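Local coordinates for ABM domain-containing protein (Caulobacter crescentus, PDB 3BM7) that is of unknown function but, as a ferredoxin-like member of the antibiotic biosynthesis monooxygenase family, probably acts as a small dimeric oxidoreductase, at residues E36-F41 against G68-L73; A45-A50 against T88-A93; L56-T61 against K83-T88. All coordinates share one frame; numbering follows the deposited sequence.

Interactions 1 and 2 both use helix 34-51, the first meeting the sheet with its earlier part and the second packing its later part against helix 89-98; their centres lie about 14 Å apart. Interaction 3, centred about 8 Å from interaction 2 and about 13 Å from interaction 1, reaches from strand 55-62 to helix 79-87. Val48 CG2 of interaction 2 lies 3.6 Å from His85 CE1 of interaction 3, and the two contacts share Thr88. The antiparallel strands of interactions 1 and 3 share a probable backbone hydrogen bond, Leu73 O to Gln59 N, 2.9 Å. No active-site residue is established; a 1,2-ethanediol, probably from crystallisation, lies about 3 Å from the Tyr70 side chain.

Interaction 1 (E36-F41 against G68-L73); sequences EFEKVF and GVYKVL
Two groups hold Glu38 OE2: the hydroxyl of Tyr70, which donates a 2.6 Å hydrogen bond from its OH, and Arg62 of the neighbouring strand 55-62, whose NE makes a salt bridge. This polar edge borders a helix-on-sheet contact of the ferredoxin-like fold, in which helix 34-51 packs on one face of the antiparallel sheet. Here it runs nearly along strand 69-76, the short segments 13° apart with their axes 11.8 Å from each other.

The Tyr70 hydrogen reaches the anti lone pair of OE2, the one turned away from the other carboxylate oxygen. The carboxylate plane stands nearly perpendicular to the tyrosine ring plane (84°), while OE2 itself stays in the ring plane, at its edge. Glu38 gets there with a chain extended beyond CG, although its CB does not point at the strand. The guanidinium of Arg62, together with the donated phenol hydrogen, probably favours the ionised carboxylate.

Deeper in, Phe37 presents an edge to the face of Tyr70 in an edge-to-face pair, centroids 4.7 Å apart and planes at 53°. Phe37 CE2 stands 3.5 Å above the tyrosine plane, over the ring centre. Leu60 touches both rings, and Val29 of strand 21-29 also packs on them.

One helical turn later Phe41 continues the apolar layer, its ring coming from the opposite direction to Val72. Its CZ rests between the two methyls of the valine, 3.7 Å from Val72 CG2 and 3.8 Å from Val72 CG1.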
loop_
_atom_site.group_PDB
_atom_site.type_symbol
_atom_site.label_atom_id
_atom_site.label_comp_id
_atom_site.label_asym_id
_atom_site.label_seq_id
_atom_site.Cartn_x
_atom_site.Cartn_y
_atom_site.Cartn_z
ATOM N N GLU A 36 -17.020 -15.166 0.769
ATOM C CA GLU A 36 -17.959 -14.295 1.472
ATOM C C GLU A 36 -17.300 -12.963 1.787
ATOM O O GLU A 36 -17.827 -11.891 1.476
ATOM C CB GLU A 36 -18.410 -14.992 2.769
ATOM C CG GLU A 36 -19.380 -14.221 3.680
ATOM C CD GLU A 36 -19.827 -15.048 4.896
ATOM O OE1 GLU A 36 -19.464 -16.243 4.986
ATOM O OE2 GLU A 36 -20.546 -14.510 5.761
ATOM N N PHE A 37 -16.131 -13.051 2.400
ATOM C CA PHE A 37 -15.355 -11.875 2.744
ATOM C C PHE A 37 -15.097 -11.004 1.496
ATOM O O PHE A 37 -15.325 -9.789 1.539
ATOM C CB PHE A 37 -14.033 -12.251 3.403
ATOM C CG PHE A 37 -13.045 -11.122 3.405
ATOM C CD1 PHE A 37 -13.197 -10.067 4.289
ATOM C CD2 PHE A 37 -12.023 -11.059 2.462
ATOM C CE1 PHE A 37 -12.317 -9.040 4.299
ATOM C CE2 PHE A 37 -11.147 -10.019 2.466
ATOM C CZ PHE A 37 -11.297 -9.007 3.357
ATOM N N GLU A 38 -14.598 -11.604 0.414
ATOM C CA GLU A 38 -14.265 -10.801 -0.764
ATOM C C GLU A 38 -15.476 -10.098 -1.374
ATOM O O GLU A 38 -15.392 -8.953 -1.811
ATOM C CB GLU A 38 -13.507 -11.602 -1.838
ATOM C CG GLU A 38 -12.112 -12.020 -1.372
ATOM C CD GLU A 38 -11.303 -12.743 -2.418
ATOM O OE1 GLU A 38 -11.713 -12.714 -3.592
ATOM O OE2 GLU A 38 -10.279 -13.361 -2.052
ATOM N N LYS A 39 -16.618 -10.779 -1.394
ATOM C CA LYS A 39 -17.824 -10.139 -1.906
ATOM C C LYS A 39 -18.230 -8.917 -1.105
ATOM O O LYS A 39 -18.534 -7.875 -1.694
ATOM C CB LYS A 39 -18.986 -11.147 -1.958
ATOM C CG LYS A 39 -20.243 -10.553 -2.585
ATOM N N VAL A 40 -18.220 -9.022 0.226
ATOM C CA VAL A 40 -18.563 -7.888 1.070
ATOM C C VAL A 40 -17.520 -6.789 0.902
ATOM O O VAL A 40 -17.860 -5.610 0.763
ATOM C CB VAL A 40 -18.620 -8.284 2.533
ATOM C CG1 VAL A 40 -18.844 -7.051 3.425
ATOM C CG2 VAL A 40 -19.721 -9.345 2.746
ATOM N N PHE A 41 -16.241 -7.168 0.920
ATOM C CA PHE A 41 -15.214 -6.163 0.793
ATOM C C PHE A 41 -15.264 -5.421 -0.555
ATOM O O PHE A 41 -15.106 -4.203 -0.605
ATOM C CB PHE A 41 -13.803 -6.713 1.028
ATOM C CG PHE A 41 -12.828 -5.614 1.326
ATOM C CD1 PHE A 41 -12.292 -4.856 0.312
ATOM C CD2 PHE A 41 -12.572 -5.259 2.622
ATOM C CE1 PHE A 41 -11.465 -3.778 0.621
ATOM C CE2 PHE A 41 -11.730 -4.196 2.919
ATOM C CZ PHE A 41 -11.201 -3.480 1.902
ATOM N N GLY A 68 -5.423 -17.002 3.885
ATOM C CA GLY A 68 -6.490 -16.140 4.383
ATOM C C GLY A 68 -6.059 -14.730 4.757
ATOM O O GLY A 68 -6.875 -13.976 5.255
ATOM N N VAL A 69 -4.814 -14.356 4.465
ATOM C CA VAL A 69 -4.352 -13.019 4.809
ATOM C C VAL A 69 -4.539 -12.085 3.630
ATOM O O VAL A 69 -4.189 -12.417 2.475
ATOM C CB VAL A 69 -2.901 -13.014 5.352
ATOM C CG1 VAL A 69 -2.386 -11.538 5.481
ATOM C CG2 VAL A 69 -2.871 -13.760 6.705
ATOM N N TYR A 70 -5.085 -10.889 3.910
ATOM C CA TYR A 70 -5.277 -9.848 2.931
ATOM C C TYR A 70 -4.597 -8.577 3.443
ATOM O O TYR A 70 -4.451 -8.413 4.641
ATOM C CB TYR A 70 -6.748 -9.551 2.734
ATOM C CG TYR A 70 -7.510 -10.673 2.095
ATOM C CD1 TYR A 70 -7.934 -11.742 2.874
ATOM C CD2 TYR A 70 -7.845 -10.633 0.742
ATOM C CE1 TYR A 70 -8.621 -12.797 2.290
ATOM C CE2 TYR A 70 -8.552 -11.679 0.155
ATOM C CZ TYR A 70 -8.953 -12.727 0.947
ATOM O OH TYR A 70 -9.654 -13.794 0.387
ATOM N N LYS A 71 -4.100 -7.773 2.538
ATOM C CA LYS A 71 -3.601 -6.449 2.892
ATOM C C LYS A 71 -4.351 -5.434 2.051
ATOM O O LYS A 71 -4.382 -5.441 0.770
ATOM C CB LYS A 71 -2.092 -6.320 2.719
ATOM C CG LYS A 71 -1.391 -7.270 3.608
ATOM C CD LYS A 71 0.105 -7.021 3.789
ATOM C CE LYS A 71 0.663 -8.037 4.761
ATOM N NZ LYS A 71 2.096 -7.764 5.067
ATOM N N VAL A 72 -4.999 -4.468 2.716
ATOM C CA VAL A 72 -5.641 -3.397 2.006
ATOM C C VAL A 72 -4.650 -2.245 1.914
ATOM O O VAL A 72 -4.138 -1.806 2.925
ATOM C CB VAL A 72 -6.945 -2.866 2.682
ATOM C CG1 VAL A 72 -7.753 -2.007 1.699
ATOM C CG2 VAL A 72 -7.799 -4.024 3.247
ATOM N N LEU A 73 -4.428 -1.743 0.725
ATOM C CA LEU A 73 -3.590 -0.552 0.516
ATOM C C LEU A 73 -4.559 0.608 0.399
ATOM O O LEU A 73 -5.385 0.666 -0.534
ATOM C CB LEU A 73 -2.736 -0.713 -0.721
ATOM C CG LEU A 73 -1.927 -2.023 -0.744
ATOM C CD1 LEU A 73 -1.049 -2.077 -2.008
ATOM C CD2 LEU A 73 -1.073 -2.276 0.472
#

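Interaction 2 (A45-A50 against T88-A93); sequences AAKVKA and TDYFKA. With EDO (1,2-ethanediol), chain B.
Tyr90 lies against Lys47 and the start of Val48, joining helix 89-98 to helix 34-51, two helices on the same face of the ferredoxin-like sheet. Its CG sits between the backbone N and the carbonyl carbon (chi1 58°), which turns the ring toward helix 34-51. From the base outward, Tyr90 CB meets Lys47 CD at 4.0 Å. Tyr90 CD1 comes next, 3.8 Å from Lys47 CB; this methylene stands over the ring face, 27° off the ring normal, as a CH-pi contact. Further out, Tyr90 CE1 reaches Val48, with Val48 CG2 4.1 Å away and the backbone N at a similar distance. At the tip, the OH is hydrogen-bonded to Glu52 OE2, just past the end of helix 34-51, while the ring also touches Leu44 and Asn51 of that helix.

The other face of the ring is taken by Thr88, whose OG1 lies 3.4 Å above the plane, over its centre. Thr88 is the N-cap residue of helix 89-98, and its OG1 accepts from Phe91 N at 3.0 Å, so the ring is held between the cap of its own helix and the lysine methylene of the other. The Lys47 and Tyr90 side chains run past one another in opposing senses, and the lysine amine ends away from the phenol, in a salt bridge with Asp43.

Beyond the contact, 1,2-ethanediol, probably from the crystallisation liquor, donates from O1 to Ala50 O over 2.7 Å.

No hydrogen bond crosses between the segments: dispersion and CH-pi attraction join them, while the lysine amine is paired with Asp43 and the phenol hydroxyl with Glu52.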
loop_
_atom_site.group_PDB
_atom_site.type_symbol
_atom_site.label_atom_id
_atom_site.label_comp_id
_atom_site.label_asym_id
_atom_site.label_seq_id
_atom_site.Cartn_x
_atom_site.Cartn_y
_atom_site.Cartn_z
ATOM N N ALA A 45 -15.629 -1.508 -1.239
ATOM C CA ALA A 45 -14.648 -0.740 -2.007
ATOM C C ALA A 45 -15.251 0.058 -3.133
ATOM O O ALA A 45 -14.872 1.203 -3.341
ATOM C CB ALA A 45 -13.542 -1.688 -2.520
ATOM N N ALA A 46 -16.237 -0.500 -3.856
ATOM C CA ALA A 46 -16.903 0.228 -4.881
ATOM C C ALA A 46 -17.613 1.462 -4.306
ATOM O O ALA A 46 -17.597 2.506 -4.927
ATOM C CB ALA A 46 -17.910 -0.700 -5.622
ATOM N N LYS A 47 -18.257 1.335 -3.145
ATOM C CA LYS A 47 -18.912 2.452 -2.481
ATOM C C LYS A 47 -17.921 3.544 -2.039
ATOM O O LYS A 47 -18.161 4.752 -2.232
ATOM C CB LYS A 47 -19.777 1.951 -1.315
ATOM C CG LYS A 47 -20.997 1.139 -1.820
ATOM C CD LYS A 47 -21.806 0.467 -0.717
ATOM C CE LYS A 47 -22.906 -0.445 -1.353
ATOM N NZ LYS A 47 -23.421 -1.498 -0.414
ATOM N N VAL A 48 -16.826 3.084 -1.474
ATOM C CA VAL A 48 -15.750 3.979 -0.984
ATOM C C VAL A 48 -15.268 4.803 -2.173
ATOM O O VAL A 48 -15.273 6.049 -2.141
ATOM C CB VAL A 48 -14.617 3.223 -0.310
ATOM C CG1 VAL A 48 -13.442 4.177 -0.122
ATOM C CG2 VAL A 48 -15.068 2.651 1.023
ATOM N N LYS A 49 -14.847 4.104 -3.229
ATOM C CA LYS A 49 -14.352 4.826 -4.440
ATOM C C LYS A 49 -15.359 5.739 -5.135
ATOM O O LYS A 49 -15.036 6.848 -5.617
ATOM C CB LYS A 49 -13.714 3.837 -5.418
ATOM C CG LYS A 49 -12.539 3.158 -4.796
ATOM C CD LYS A 49 -11.806 2.242 -5.743
ATOM C CE LYS A 49 -11.578 0.900 -5.130
ATOM N NZ LYS A 49 -10.584 0.134 -5.907
ATOM N N ALA A 50 -16.619 5.325 -5.180
ATOM C CA ALA A 50 -17.587 6.096 -5.776
ATOM C C ALA A 50 -18.001 7.308 -4.957
ATOM O O ALA A 50 -18.378 8.317 -5.546
ATOM C CB ALA A 50 -18.866 5.206 -6.057
ATOM N N THR A 88 -18.876 6.265 7.925
ATOM C CA THR A 88 -20.011 6.128 7.045
ATOM C C THR A 88 -20.905 4.926 7.393
ATOM O O THR A 88 -20.427 3.941 7.961
ATOM C CB THR A 88 -19.618 5.989 5.562
ATOM O OG1 THR A 88 -19.004 4.715 5.345
ATOM C CG2 THR A 88 -18.687 7.136 5.122
ATOM N N ASP A 89 -22.191 5.007 7.054
ATOM C CA ASP A 89 -23.112 3.888 7.324
ATOM C C ASP A 89 -22.754 2.625 6.539
ATOM O O ASP A 89 -22.952 1.507 7.020
ATOM C CB ASP A 89 -24.582 4.278 7.069
ATOM C CG ASP A 89 -24.839 4.781 5.650
ATOM O OD1 ASP A 89 -23.884 4.938 4.862
ATOM O OD2 ASP A 89 -26.014 5.065 5.337
ATOM N N TYR A 90 -22.245 2.791 5.321
ATOM C CA TYR A 90 -21.829 1.639 4.534
ATOM C C TYR A 90 -20.536 1.008 5.038
ATOM O O TYR A 90 -20.384 -0.199 4.961
ATOM C CB TYR A 90 -21.810 1.959 3.021
ATOM C CG TYR A 90 -20.931 3.112 2.607
ATOM C CD1 TYR A 90 -19.590 2.918 2.315
ATOM C CD2 TYR A 90 -21.453 4.390 2.461
ATOM C CE1 TYR A 90 -18.781 3.995 1.943
ATOM C CE2 TYR A 90 -20.665 5.454 2.064
ATOM C CZ TYR A 90 -19.339 5.250 1.792
ATOM O OH TYR A 90 -18.561 6.327 1.407
ATOM N N PHE A 91 -19.609 1.803 5.549
ATOM C CA PHE A 91 -18.421 1.240 6.197
ATOM C C PHE A 91 -18.804 0.419 7.442
ATOM O O PHE A 91 -18.348 -0.709 7.630
ATOM C CB PHE A 91 -17.416 2.333 6.569
ATOM C CG PHE A 91 -16.174 1.834 7.176
ATOM C CD1 PHE A 91 -15.098 1.460 6.390
ATOM C CD2 PHE A 91 -16.047 1.771 8.552
ATOM C CE1 PHE A 91 -13.927 0.997 6.956
ATOM C CE2 PHE A 91 -14.878 1.326 9.124
ATOM C CZ PHE A 91 -13.812 0.943 8.332
ATOM N N LYS A 92 -19.671 0.994 8.269
ATOM C CA LYS A 92 -20.132 0.306 9.463
ATOM C C LYS A 92 -20.903 -0.983 9.142
ATOM O O LYS A 92 -20.653 -2.012 9.794
ATOM C CB LYS A 92 -20.924 1.269 10.350
ATOM C CG LYS A 92 -20.052 2.385 10.955
ATOM C CD LYS A 92 -20.792 3.316 11.896
ATOM C CE LYS A 92 -21.926 4.066 11.249
ATOM N NZ LYS A 92 -22.698 4.869 12.235
ATOM N N ALA A 93 -21.773 -0.947 8.144
ATOM C CA ALA A 93 -22.556 -2.106 7.731
ATOM C C ALA A 93 -21.602 -3.171 7.195
ATOM O O ALA A 93 -21.752 -4.362 7.489
ATOM C CB ALA A 93 -23.600 -1.729 6.679
HETATM C C1 EDO B . -16.384 11.174 -5.517
HETATM O O1 EDO B . -17.489 10.748 -4.722
HETATM C C2 EDO B . -15.427 10.005 -5.689
HETATM O O2 EDO B . -14.407 10.366 -6.619
#

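Interaction 3 (L56-T61 against K83-T88)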
loop_
_atom_site.group_PDB
_atom_site.type_symbol
_atom_site.label_atom_id
_atom_site.label_comp_id
_atom_site.label_asym_id
_atom_site.label_seq_id
_atom_site.Cartn_x
_atom_site.Cartn_y
_atom_site.Cartn_z
ATOM N N LEU A 56 -8.075 8.244 -2.129
ATOM C CA LEU A 56 -7.265 8.222 -3.335
ATOM C C LEU A 56 -6.919 6.810 -3.831
ATOM O O LEU A 56 -6.837 6.586 -5.047
ATOM C CB LEU A 56 -5.979 9.029 -3.127
ATOM C CG LEU A 56 -6.169 10.471 -2.630
ATOM C CD1 LEU A 56 -4.830 11.153 -2.451
ATOM C CD2 LEU A 56 -7.049 11.247 -3.609
ATOM N N VAL A 57 -6.762 5.900 -2.898
ATOM C CA VAL A 57 -6.464 4.479 -3.156
ATOM C C VAL A 57 -7.225 3.630 -2.150
ATOM O O VAL A 57 -7.211 3.918 -0.936
ATOM C CB VAL A 57 -4.957 4.196 -3.058
ATOM C CG1 VAL A 57 -4.656 2.682 -3.347
ATOM C CG2 VAL A 57 -4.182 5.137 -4.010
ATOM N N TYR A 58 -7.845 2.549 -2.617
ATOM C CA TYR A 58 -8.508 1.630 -1.746
ATOM C C TYR A 58 -8.491 0.264 -2.397
ATOM O O TYR A 58 -9.417 -0.107 -3.107
ATOM C CB TYR A 58 -9.948 2.103 -1.463
ATOM C CG TYR A 58 -10.536 1.498 -0.241
ATOM C CD1 TYR A 58 -10.181 1.905 1.024
ATOM C CD2 TYR A 58 -11.487 0.468 -0.342
ATOM C CE1 TYR A 58 -10.722 1.328 2.168
ATOM C CE2 TYR A 58 -12.013 -0.117 0.768
ATOM C CZ TYR A 58 -11.691 0.316 2.021
ATOM O OH TYR A 58 -12.206 -0.262 3.149
ATOM N N GLN A 59 -7.434 -0.489 -2.177
ATOM C CA GLN A 59 -7.146 -1.658 -2.997
ATOM C C GLN A 59 -6.926 -2.880 -2.108
ATOM O O GLN A 59 -5.894 -3.058 -1.373
ATOM C CB GLN A 59 -5.905 -1.429 -3.860
ATOM C CG GLN A 59 -5.607 -2.634 -4.731
ATOM C CD GLN A 59 -6.721 -2.873 -5.725
ATOM O OE1 GLN A 59 -7.043 -1.999 -6.574
ATOM N NE2 GLN A 59 -7.338 -4.056 -5.645
ATOM N N LEU A 60 -7.888 -3.818 -2.172
ATOM C CA LEU A 60 -7.729 -5.097 -1.546
ATOM C C LEU A 60 -6.686 -5.931 -2.289
ATOM O O LEU A 60 -6.706 -6.005 -3.512
ATOM C CB LEU A 60 -9.054 -5.868 -1.599
ATOM C CG LEU A 60 -9.086 -7.166 -0.803
ATOM C CD1 LEU A 60 -8.900 -7.003 0.710
ATOM C CD2 LEU A 60 -10.443 -7.907 -1.134
ATOM N N THR A 61 -5.812 -6.552 -1.537
ATOM C CA THR A 61 -4.828 -7.522 -2.069
ATOM C C THR A 61 -4.742 -8.763 -1.228
ATOM O O THR A 61 -5.068 -8.745 -0.034
ATOM C CB THR A 61 -3.384 -6.885 -2.161
ATOM O OG1 THR A 61 -2.768 -6.870 -0.859
ATOM C CG2 THR A 61 -3.431 -5.482 -2.837
ATOM N N LYS A 83 -11.177 10.397 8.722
ATOM C CA LYS A 83 -12.225 10.466 9.734
ATOM C C LYS A 83 -13.598 10.221 9.109
ATOM O O LYS A 83 -14.416 9.474 9.633
ATOM C CB LYS A 83 -12.218 11.829 10.426
ATOM C CG LYS A 83 -13.090 11.914 11.669
ATOM C CD LYS A 83 -13.013 13.308 12.284
ATOM N N HIS A 84 -13.846 10.844 7.964
ATOM C CA HIS A 84 -15.111 10.638 7.275
ATOM C C HIS A 84 -15.275 9.156 6.892
ATOM O O HIS A 84 -16.330 8.549 7.094
ATOM C CB HIS A 84 -15.189 11.511 6.023
ATOM C CG HIS A 84 -16.375 11.204 5.171
ATOM N ND1 HIS A 84 -17.642 11.656 5.469
ATOM C CD2 HIS A 84 -16.493 10.455 4.048
ATOM C CE1 HIS A 84 -18.490 11.203 4.560
ATOM N NE2 HIS A 84 -17.821 10.473 3.687
ATOM N N HIS A 85 -14.219 8.599 6.319
ATOM C CA HIS A 85 -14.226 7.227 5.829
ATOM C C HIS A 85 -14.692 6.258 6.897
ATOM O O HIS A 85 -15.534 5.399 6.649
ATOM C CB HIS A 85 -12.814 6.836 5.391
ATOM C CG HIS A 85 -12.691 5.416 4.984
ATOM N ND1 HIS A 85 -13.170 4.953 3.774
ATOM C CD2 HIS A 85 -12.152 4.345 5.617
ATOM C CE1 HIS A 85 -12.909 3.658 3.679
ATOM N NE2 HIS A 85 -12.325 3.255 4.794
ATOM N N GLY A 86 -14.145 6.412 8.099
ATOM C CA GLY A 86 -14.369 5.447 9.169
ATOM C C GLY A 86 -15.750 5.502 9.789
ATOM O O GLY A 86 -16.145 4.608 10.546
ATOM N N GLY A 87 -16.502 6.547 9.474
ATOM C CA GLY A 87 -17.822 6.766 10.075
ATOM C C GLY A 87 -19.050 6.608 9.201
ATOM O O GLY A 87 -20.160 6.802 9.665
ATOM N N THR A 88 -18.876 6.265 7.925
ATOM C CA THR A 88 -20.011 6.128 7.045
ATOM C C THR A 88 -20.905 4.926 7.393
ATOM O O THR A 88 -20.427 3.941 7.961
ATOM C CB THR A 88 -19.618 5.989 5.562
ATOM O OG1 THR A 88 -19.004 4.715 5.345
ATOM C CG2 THR A 88 -18.687 7.136 5.122
HETATM O O HOH W 1 -11.126 0.732 5.169
#
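The rings of Tyr58 and His85 meet obliquely, centroids 5.2 Å apart and planes at 59°. At the edge of both lies one water, in the plane of each ring; the tyrosine hydroxyl also lies in the imidazole plane. The closest pair is Tyr58 CE1 to His85 CE1 at 3.5 Å, with the two side chains slanting past one another. The contact spans the interior of the ferredoxin-like fold, from strand 55-62 of the sheet to helix 79-87 above it.

Both rings point inward from their backbones. With CG anti to the backbone N in Tyr58 (chi1 -160°) and likewise in His85, each extends into the space between sheet and helices. The hydroxyl and the imidazole are too far apart to bond directly, His85 NE2 being 3.9 Å from Tyr58 OH. The water closes the gap, 2.5 Å from Tyr58 OH and 2.8 Å from His85 NE2. The other imidazole nitrogen, ND1, is hydrogen-bonded to Glu52 OE1, so both nitrogens have a partner and the rotation of the ring is fixed.

The rings of Phe91 and Tyr76 also meet His85, and Val48 of helix 34-51 packs on it; Leu44 and Ala45 pack on Tyr58. This position between sheet and helices is where relatives in the family probably bind their substrates; no substrate is bound here.

Further along the strand, Thr61 pairs with a strand of the second subunit, carrying the sheet across the interface. Two residues before it, Gln59 folds back alongside its own strand; its NE2 donates weakly to Val114 O of the second subunit and also to Leu60 O, at 3.0 Å with an almost straight N-H...O angle of 173°.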